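Local coordinates for protein porin (Rhodobacter capsulatus, PDB 2POR) that forms homotrimers whose barrels are channels across the bacterial outer membrane, letting small hydrophilic solutes up to about 0.6 kDa diffuse passively, at residues A[241-246]-A[267-272]; A[275-280]-A[293-298]. One frame throughout, in Å; residues are numbered along the deposited sequence.

Contact 1 (A[241-246]-A[267-272]); sequences GATTVG and ASYDLG
Tyr269 lays its ring against the methyl of Ala242: CB sits over one face, 4.0 Å from the ring centroid and 30° off the normal, a CH-pi contact closest at CE1 (3.5 Å). CG stands anti to the backbone N, beside the carbonyl carbon (chi1 -176°), and the ring attached to it ends beside Ala242 and Thr243. Thr243, its non-hydrogen-bonded partner, meets the ring differently, OG1 lying at the edge 3.5 Å from CD1. Further along this face Val245 CG2 only grazes Ala267 CB at 4.3 Å. The other face holds Thr244 and Ser268, where Thr244 CB packs against Ser268 OG; both side chains touch Tyr87 of a loop, and Thr244 OG1 finds its hydrogen bond with Thr239 OG1. The backbones of this pair exchange two bonds, Thr244 N to Ser268 O and Ser268 N to Thr244 O, each 2.9 Å. A third, from Asp270 N to Ala242 O (2.8 Å, 167° at the hydrogen), extends the ladder to the residue just before strand 243-254. Beyond it Asp270 OD1 takes the N-H of Gly272 from above the carboxylate plane, an Asx turn, while Leu271 and Gly272 together face Ala275 in a classic beta bulge. The open ends of a long antiparallel hairpin are joined here, adjacent strands in the wall of the 16-stranded porin barrel.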
loop_
_atom_site.group_PDB
_atom_site.type_symbol
_atom_site.label_atom_id
_atom_site.label_comp_id
_atom_site.label_asym_id
_atom_site.label_seq_id
_atom_site.Cartn_x
_atom_site.Cartn_y
_atom_site.Cartn_z
ATOM N N GLY A 241 -6.073 -26.884 28.595
ATOM C CA GLY A 241 -6.725 -25.682 29.049
ATOM C C GLY A 241 -6.455 -24.526 28.086
ATOM O O GLY A 241 -6.761 -24.580 26.887
ATOM N N ALA A 242 -5.891 -23.463 28.653
ATOM C CA ALA A 242 -5.509 -22.292 27.880
ATOM C C ALA A 242 -4.082 -22.432 27.311
ATOM O O ALA A 242 -3.694 -21.585 26.508
ATOM C CB ALA A 242 -5.586 -21.077 28.800
ATOM N N THR A 243 -3.299 -23.458 27.681
ATOM C CA THR A 243 -1.905 -23.642 27.319
ATOM C C THR A 243 -1.668 -24.629 26.221
ATOM O O THR A 243 -2.075 -25.784 26.344
ATOM C CB THR A 243 -1.085 -24.117 28.522
ATOM O OG1 THR A 243 -1.374 -23.211 29.579
ATOM C CG2 THR A 243 0.415 -24.091 28.296
ATOM N N THR A 244 -1.022 -24.196 25.149
ATOM C CA THR A 244 -0.548 -25.139 24.151
ATOM C C THR A 244 0.974 -25.138 24.281
ATOM O O THR A 244 1.591 -24.093 24.563
ATOM C CB THR A 244 -0.954 -24.682 22.803
ATOM O OG1 THR A 244 -2.384 -24.635 22.855
ATOM C CG2 THR A 244 -0.394 -25.565 21.688
ATOM N N VAL A 245 1.552 -26.331 24.169
ATOM C CA VAL A 245 2.994 -26.570 24.236
ATOM C C VAL A 245 3.282 -27.434 23.020
ATOM O O VAL A 245 2.457 -28.281 22.647
ATOM C CB VAL A 245 3.374 -27.314 25.530
ATOM C CG1 VAL A 245 4.842 -27.713 25.545
ATOM C CG2 VAL A 245 3.206 -26.356 26.696
ATOM N N GLY A 246 4.397 -27.164 22.333
ATOM C CA GLY A 246 4.732 -27.938 21.156
ATOM C C GLY A 246 6.152 -27.706 20.647
ATOM O O GLY A 246 6.835 -26.771 21.097
ATOM N N ALA A 267 5.489 -22.203 23.482
ATOM C CA ALA A 267 4.216 -22.323 24.146
ATOM C C ALA A 267 3.372 -21.112 23.892
ATOM O O ALA A 267 3.907 -20.040 23.595
ATOM C CB ALA A 267 4.385 -22.405 25.638
ATOM N N SER A 268 2.066 -21.275 24.048
ATOM C CA SER A 268 1.182 -20.134 24.062
ATOM C C SER A 268 0.144 -20.307 25.148
ATOM O O SER A 268 -0.206 -21.428 25.520
ATOM C CB SER A 268 0.485 -19.959 22.711
ATOM O OG SER A 268 0.150 -21.162 22.050
ATOM N N TYR A 269 -0.345 -19.184 25.600
ATOM C CA TYR A 269 -1.348 -19.133 26.608
ATOM C C TYR A 269 -2.468 -18.269 26.078
ATOM O O TYR A 269 -2.290 -17.076 25.825
ATOM C CB TYR A 269 -0.717 -18.540 27.823
ATOM C CG TYR A 269 -1.719 -18.549 28.944
ATOM C CD1 TYR A 269 -1.912 -19.711 29.666
ATOM C CD2 TYR A 269 -2.474 -17.423 29.182
ATOM C CE1 TYR A 269 -2.890 -19.740 30.643
ATOM C CE2 TYR A 269 -3.454 -17.449 30.149
ATOM C CZ TYR A 269 -3.656 -18.610 30.876
ATOM O OH TYR A 269 -4.647 -18.630 31.847
ATOM N N ASP A 270 -3.656 -18.810 25.944
ATOM C CA ASP A 270 -4.769 -18.054 25.415
ATOM C C ASP A 270 -5.403 -17.144 26.475
ATOM O O ASP A 270 -5.821 -17.623 27.528
ATOM C CB ASP A 270 -5.761 -19.082 24.861
ATOM C CG ASP A 270 -6.914 -18.543 24.022
ATOM O OD1 ASP A 270 -7.121 -17.336 24.004
ATOM O OD2 ASP A 270 -7.596 -19.330 23.359
ATOM N N LEU A 271 -5.491 -15.838 26.239
ATOM C CA LEU A 271 -6.118 -14.887 27.145
ATOM C C LEU A 271 -7.595 -14.690 26.779
ATOM O O LEU A 271 -8.298 -13.928 27.426
ATOM C CB LEU A 271 -5.458 -13.524 27.058
ATOM C CG LEU A 271 -3.966 -13.388 27.365
ATOM C CD1 LEU A 271 -3.510 -11.951 27.169
ATOM C CD2 LEU A 271 -3.718 -13.809 28.767
ATOM N N GLY A 272 -8.052 -15.263 25.688
ATOM C CA GLY A 272 -9.383 -15.110 25.178
ATOM C C GLY A 272 -9.562 -13.848 24.358
ATOM O O GLY A 272 -8.725 -12.945 24.384
#

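Contact 2 (A[275-280]-A[293-298]). With C8E ((hydroxyethyloxy)tri(ethyloxy)octane), chain F; C8E ((hydroxyethyloxy)tri(ethyloxy)octane), chain G.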
loop_
_atom_site.group_PDB
_atom_site.type_symbol
_atom_site.label_atom_id
_atom_site.label_comp_id
_atom_site.label_asym_id
_atom_site.label_seq_id
_atom_site.Cartn_x
_atom_site.Cartn_y
_atom_site.Cartn_z
ATOM N N ALA A 275 -6.495 -12.811 21.855
ATOM C CA ALA A 275 -5.168 -12.484 22.328
ATOM C C ALA A 275 -4.531 -13.677 23.003
ATOM O O ALA A 275 -5.217 -14.481 23.642
ATOM C CB ALA A 275 -5.227 -11.338 23.328
ATOM N N SER A 276 -3.219 -13.854 22.830
ATOM C CA SER A 276 -2.471 -14.916 23.469
ATOM C C SER A 276 -1.038 -14.440 23.760
ATOM O O SER A 276 -0.544 -13.508 23.106
ATOM C CB SER A 276 -2.470 -16.171 22.567
ATOM O OG SER A 276 -2.171 -15.930 21.201
ATOM N N ILE A 277 -0.405 -14.974 24.793
ATOM C CA ILE A 277 0.977 -14.678 25.142
ATOM C C ILE A 277 1.707 -15.842 24.498
ATOM O O ILE A 277 1.286 -17.000 24.665
ATOM C CB ILE A 277 1.131 -14.678 26.667
ATOM C CG1 ILE A 277 0.361 -13.544 27.257
ATOM C CG2 ILE A 277 2.599 -14.507 27.062
ATOM C CD1 ILE A 277 0.291 -13.711 28.787
ATOM N N VAL A 278 2.762 -15.618 23.699
ATOM C CA VAL A 278 3.433 -16.683 22.926
ATOM C C VAL A 278 4.946 -16.486 23.073
ATOM O O VAL A 278 5.435 -15.352 23.027
ATOM C CB VAL A 278 3.085 -16.607 21.413
ATOM C CG1 VAL A 278 3.569 -17.860 20.745
ATOM C CG2 VAL A 278 1.605 -16.452 21.180
ATOM N N GLY A 279 5.724 -17.537 23.233
ATOM C CA GLY A 279 7.168 -17.428 23.358
ATOM C C GLY A 279 7.769 -18.713 22.838
ATOM O O GLY A 279 7.062 -19.722 22.715
ATOM N N GLY A 280 9.052 -18.762 22.496
ATOM C CA GLY A 280 9.634 -19.978 21.952
ATOM C C GLY A 280 11.141 -19.832 21.814
ATOM O O GLY A 280 11.699 -18.759 22.043
ATOM N N ALA A 293 15.196 -16.680 20.189
ATOM C CA ALA A 293 14.111 -16.846 21.143
ATOM C C ALA A 293 13.200 -15.632 21.048
ATOM O O ALA A 293 13.625 -14.584 20.524
ATOM C CB ALA A 293 14.642 -16.905 22.571
ATOM N N ASP A 294 11.942 -15.685 21.515
ATOM C CA ASP A 294 11.143 -14.469 21.604
ATOM C C ASP A 294 10.078 -14.612 22.677
ATOM O O ASP A 294 9.864 -15.745 23.151
ATOM C CB ASP A 294 10.504 -14.167 20.258
ATOM C CG ASP A 294 9.415 -15.092 19.734
ATOM O OD1 ASP A 294 8.714 -15.781 20.467
ATOM O OD2 ASP A 294 9.242 -15.104 18.528
ATOM N N LEU A 295 9.433 -13.513 23.031
ATOM C CA LEU A 295 8.369 -13.538 24.007
ATOM C C LEU A 295 7.511 -12.336 23.733
ATOM O O LEU A 295 7.993 -11.198 23.757
ATOM C CB LEU A 295 8.937 -13.457 25.415
ATOM C CG LEU A 295 7.842 -13.452 26.537
ATOM C CD1 LEU A 295 7.060 -14.765 26.534
ATOM C CD2 LEU A 295 8.475 -13.311 27.890
ATOM N N GLY A 296 6.221 -12.528 23.452
ATOM C CA GLY A 296 5.372 -11.382 23.206
ATOM C C GLY A 296 3.911 -11.793 23.209
ATOM O O GLY A 296 3.561 -12.849 23.740
ATOM N N VAL A 297 3.064 -10.973 22.610
ATOM C CA VAL A 297 1.618 -11.228 22.530
ATOM C C VAL A 297 1.163 -11.208 21.083
ATOM O O VAL A 297 1.714 -10.442 20.286
ATOM C CB VAL A 297 0.810 -10.166 23.363
ATOM C CG1 VAL A 297 1.092 -10.402 24.831
ATOM C CG2 VAL A 297 1.208 -8.742 23.096
ATOM N N LYS A 298 0.228 -12.047 20.661
ATOM C CA LYS A 298 -0.282 -12.064 19.296
ATOM C C LYS A 298 -1.762 -11.716 19.384
ATOM O O LYS A 298 -2.399 -12.142 20.351
ATOM C CB LYS A 298 -0.155 -13.432 18.675
ATOM C CG LYS A 298 1.280 -13.721 18.280
ATOM C CD LYS A 298 1.363 -15.144 17.890
ATOM C CE LYS A 298 0.686 -15.274 16.586
ATOM N NZ LYS A 298 0.763 -16.660 16.165
HETATM C C1 C8E F . 9.768 -22.127 25.933
HETATM C C2 C8E F . 8.953 -20.832 25.740
HETATM C C3 C8E F . 9.521 -19.555 26.379
HETATM C C4 C8E F . 10.708 -18.880 25.679
HETATM C C5 C8E F . 10.981 -17.590 26.442
HETATM C C6 C8E F . 12.267 -16.896 26.035
HETATM C C7 C8E F . 12.774 -15.974 27.158
HETATM C C8 C8E F . 12.206 -14.546 27.160
HETATM O O9 C8E F . 12.219 -13.759 28.379
HETATM C C10 C8E F . 13.269 -12.777 28.563
HETATM C C11 C8E F . 13.072 -11.261 28.369
HETATM O O12 C8E F . 14.088 -10.418 28.942
HETATM C C13 C8E F . 15.022 -9.824 28.017
HETATM C C14 C8E F . 15.376 -8.317 28.030
HETATM O O15 C8E F . 14.517 -7.285 27.497
HETATM C C16 C8E F . 15.169 -6.494 26.488
HETATM C C17 C8E F . 14.574 -5.158 26.071
HETATM O O18 C8E F . 15.231 -4.379 25.075
HETATM C C19 C8E F . 15.504 -3.074 25.588
HETATM C C20 C8E F . 16.937 -2.731 25.983
HETATM O O21 C8E F . 17.080 -1.462 26.620
HETATM C C1 C8E G . 12.315 -2.712 28.613
HETATM C C2 C8E G . 11.578 -4.024 28.258
HETATM C C3 C8E G . 10.309 -3.688 27.505
HETATM C C4 C8E G . 9.525 -4.940 27.157
HETATM C C5 C8E G . 8.257 -4.516 26.427
HETATM C C6 C8E G . 7.336 -5.693 26.151
HETATM C C7 C8E G . 6.149 -5.227 25.335
HETATM C C8 C8E G . 5.184 -6.347 24.979
HETATM O O9 C8E G . 4.315 -6.888 25.974
HETATM C C10 C8E G . 4.301 -8.329 26.017
HETATM C C11 C8E G . 5.323 -9.156 26.823
HETATM O O12 C8E G . 5.065 -10.555 27.059
HETATM C C13 C8E G . 4.573 -10.841 28.389
HETATM C C14 C8E G . 3.074 -10.897 28.766
HETATM O O15 C8E G . 2.235 -9.725 28.645
HETATM C C16 C8E G . 0.826 -9.980 28.825
HETATM C C17 C8E G . -0.050 -9.236 29.856
HETATM O O18 C8E G . 0.021 -9.500 31.260
HETATM C C19 C8E G . -0.859 -10.567 31.634
HETATM C C20 C8E G . -2.111 -10.280 32.476
HETATM O O21 C8E G . -2.927 -11.436 32.686
HETATM O O HOH W 1 -3.972 -14.874 19.485
#
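Ala275 starts the strand against Lys298, its CA making a CH...O contact with Lys298 O, and packs on Phe41 of a neighbouring subunit. Ser276 and Lys298 form a hydrogen-bonded pair, N to O in both directions. Ser276 OG, set between the backbone N and the carbonyl carbon (chi1 47°), reaches a water at 2.7 Å; that water also donates to Lys298 O, a second, longer link at 3.3 Å. Ile277 turns to the opposite face, where its side chain crosses that of Val297 obliquely, CG1 to CG1 4.0 Å, and its CD1 touches C16 of the chain G detergent (3.8 Å). Val278 returns to the face of Ser276. Its CG2 presses on Lys298 CD at 3.5 Å; the lysine chain bends at its CG-CD bond (chi3 72°), which turns CE out of line with the chain before it, and Tyr91 of a loop touches both side chains. Across from Val278 is Gly296, the two bonded through both backbone N-H groups, that of Val278 nearly straight (170°). Gly279 lies opposite Leu295, CA to CA 4.1 Å, in a tight fit: a CB here would come against Leu295 CD1 and Asp294 O. Leu295 CD2 in turn meets O9 of the chain F detergent. Gly280 closes the row with two bonds to the backbone of Asp294, 3.2 Å from Gly280 N to Asp294 O. The Asp294 carboxylate is held from a loop, OD1 by Tyr91 N and OD2 by Thr92 OG1. Detergent along the Ile277, Leu295 and Val297 face, and loop residues against the Val278, Asp294 and Lys298 face, fit the two-sided wall of a porin barrel, with apolar side chains toward the membrane; this is its last antiparallel hairpin.

How the contacts relate
Contacts 1 and 2 follow one another along the chain and lie side by side in the barrel wall, their centres about 10 Å apart. Strands 258-272 and 275-284 are neighbours, so the two hairpins merge into one four-stranded piece of sheet. Probable hydrogen bonds run between them from Tyr269 N to Ile277 O (2.9 Å) and from Ala267 N to Gly279 O (3.0 Å), while Tyr269 O packs on Ser276 CB at 3.4 Å. Detergent touches contact 2 directly. In contact 1 the side chain of Ala267 is about 5 Å from a bound C8E detergent. A calcium ion lies about 10 Å from the Lys298 side chain.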